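Local atomic coordinates of glycoside hydrolase family protein (PDB entry 6Q2F), a protein that probably hydrolyses terminal alpha-L-rhamnose residues from rhamnosylated compounds, as an alpha-L-rhamnosidase of the glycoside hydrolases. Residues Val269-Ala274 and Ile318-Val323. Numbering follows the deposited sequence.
Sequences VTVRSA and ISFAPV
Phe320 lays one face of its ring over the backbone of Arg272, whose carbonyl O sits 3.3 Å above the ring plane. Its CG is wedged between the backbone N and the carbonyl carbon, at a chi1 of 33°, and this turns the ring back over strand 268-277. The rim atom CZ reaches Val271 CG1 at 3.7 Å, the two side chains crossing obliquely, while CG1 of Ile318 lies at the ring edge, in plane. Strand 316-325 is an outermost strand of a four-stranded antiparallel sheet in a beta sandwich, and Phe320 also touches Leu294 and Ile306 of the facing six-stranded sheet. An alanine here would remove the ring and probably leave the Arg272 carbonyl and Val271 less well packed. Arg272 O also accepts the N-H of Phe320 at 2.8 Å, nearly along the C=O axis. Ala274–Ile318 and Val271–Val323 are antiparallel hydrogen-bonded pairs, but between them the register shifts by two, setting Phe320, Ala321 and Pro322 against Arg272 alone. Along its other edge, strand 268-277 sets Arg272 and Ser273 together opposite His374, a classic bulge. Pro322 CG approaches one face of the Arg272 guanidinium, 3.4 Å from NE, and NH1 hydrogen-bonds Ser375 O. The chemistry thus implies a register shift with an apolar side under Phe320, where its own N-H grips Arg272 O, and a polar side where Leu378 N and Arg543 NH2 bond the Ser273 and Ser319 hydroxyls.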
loop_
_atom_site.group_PDB
_atom_site.type_symbol
_atom_site.label_atom_id
_atom_site.label_comp_id
_atom_site.label_asym_id
_atom_site.label_seq_id
_atom_site.Cartn_x
_atom_site.Cartn_y
_atom_site.Cartn_z
ATOM N N VAL A 269 5.133 -24.709 -42.010
ATOM C CA VAL A 269 6.152 -24.863 -40.984
ATOM C C VAL A 269 5.454 -25.193 -39.676
ATOM O O VAL A 269 4.327 -24.754 -39.425
ATOM C CB VAL A 269 7.037 -23.606 -40.831
ATOM C CG1 VAL A 269 8.144 -23.624 -41.858
ATOM C CG2 VAL A 269 6.202 -22.343 -40.970
ATOM N N THR A 270 6.126 -25.987 -38.848
ATOM C CA THR A 270 5.596 -26.409 -37.556
ATOM C C THR A 270 6.156 -25.483 -36.479
ATOM O O THR A 270 7.368 -25.454 -36.244
ATOM C CB THR A 270 5.950 -27.867 -37.284
ATOM O OG1 THR A 270 7.363 -27.984 -37.101
ATOM C CG2 THR A 270 5.547 -28.723 -38.469
ATOM N N VAL A 271 5.274 -24.719 -35.841
ATOM C CA VAL A 271 5.642 -23.726 -34.837
ATOM C C VAL A 271 5.160 -24.202 -33.475
ATOM O O VAL A 271 4.053 -24.738 -33.353
ATOM C CB VAL A 271 5.041 -22.348 -35.175
ATOM C CG1 VAL A 271 5.339 -21.351 -34.078
ATOM C CG2 VAL A 271 5.587 -21.859 -36.502
ATOM N N ARG A 272 6.001 -24.014 -32.477
ATOM C CA ARG A 272 5.684 -24.367 -31.106
ATOM C C ARG A 272 5.728 -23.195 -30.135
ATOM O O ARG A 272 5.141 -23.252 -29.097
ATOM C CB ARG A 272 6.586 -25.474 -30.627
ATOM C CG ARG A 272 6.124 -26.826 -31.066
ATOM C CD ARG A 272 7.170 -27.856 -30.767
ATOM N NE ARG A 272 6.858 -29.116 -31.396
ATOM C CZ ARG A 272 7.093 -29.376 -32.675
ATOM N NH1 ARG A 272 7.643 -28.464 -33.440
ATOM N NH2 ARG A 272 6.779 -30.546 -33.178
ATOM N N SER A 273 6.475 -22.158 -30.481
ATOM C CA SER A 273 6.567 -21.006 -29.604
ATOM C C SER A 273 6.865 -19.736 -30.375
ATOM O O SER A 273 7.440 -19.770 -31.462
ATOM C CB SER A 273 7.641 -21.233 -28.536
ATOM O OG SER A 273 7.339 -22.368 -27.743
ATOM N N ALA A 274 6.475 -18.610 -29.793
ATOM C CA ALA A 274 6.730 -17.334 -30.389
ATOM C C ALA A 274 7.160 -16.285 -29.390
ATOM O O ALA A 274 6.666 -16.239 -28.307
ATOM C CB ALA A 274 5.478 -16.866 -31.063
ATOM N N ILE A 318 5.486 -17.121 -25.690
ATOM C CA ILE A 318 4.411 -18.070 -25.449
ATOM C C ILE A 318 4.781 -19.348 -26.169
ATOM O O ILE A 318 5.472 -19.318 -27.188
ATOM C CB ILE A 318 3.036 -17.563 -25.935
ATOM C CG1 ILE A 318 3.103 -17.208 -27.420
ATOM C CG2 ILE A 318 2.557 -16.381 -25.083
ATOM C CD1 ILE A 318 1.743 -16.975 -28.047
ATOM N N SER A 319 4.315 -20.475 -25.634
ATOM C CA SER A 319 4.529 -21.778 -26.238
ATOM C C SER A 319 3.203 -22.520 -26.283
ATOM O O SER A 319 2.308 -22.269 -25.471
ATOM C CB SER A 319 5.569 -22.591 -25.459
ATOM O OG SER A 319 5.872 -23.790 -26.145
ATOM N N PHE A 320 3.084 -23.452 -27.226
ATOM C CA PHE A 320 1.795 -24.083 -27.470
ATOM C C PHE A 320 2.002 -25.426 -28.153
ATOM O O PHE A 320 3.109 -25.769 -28.576
ATOM C CB PHE A 320 0.905 -23.179 -28.320
ATOM C CG PHE A 320 1.671 -22.350 -29.312
ATOM C CD1 PHE A 320 2.065 -22.885 -30.525
ATOM C CD2 PHE A 320 2.008 -21.039 -29.022
ATOM C CE1 PHE A 320 2.777 -22.127 -31.433
ATOM C CE2 PHE A 320 2.720 -20.278 -29.923
ATOM C CZ PHE A 320 3.102 -20.822 -31.132
ATOM N N ALA A 321 0.914 -26.186 -28.240
ATOM C CA ALA A 321 0.911 -27.380 -29.069
ATOM C C ALA A 321 1.217 -26.995 -30.515
ATOM O O ALA A 321 0.778 -25.934 -30.976
ATOM C CB ALA A 321 -0.442 -28.089 -28.974
ATOM N N PRO A 322 1.949 -27.828 -31.259
ATOM C CA PRO A 322 2.458 -27.401 -32.571
ATOM C C PRO A 322 1.351 -26.985 -33.530
ATOM O O PRO A 322 0.192 -27.385 -33.408
ATOM C CB PRO A 322 3.196 -28.642 -33.090
ATOM C CG PRO A 322 3.493 -29.453 -31.877
ATOM C CD PRO A 322 2.364 -29.198 -30.921
ATOM N N VAL A 323 1.736 -26.162 -34.503
ATOM C CA VAL A 323 0.832 -25.666 -35.535
ATOM C C VAL A 323 1.529 -25.763 -36.886
ATOM O O VAL A 323 2.654 -25.279 -37.040
ATOM C CB VAL A 323 0.409 -24.214 -35.258
ATOM C CG1 VAL A 323 -0.361 -23.659 -36.435
ATOM C CG2 VAL A 323 -0.409 -24.139 -33.984
#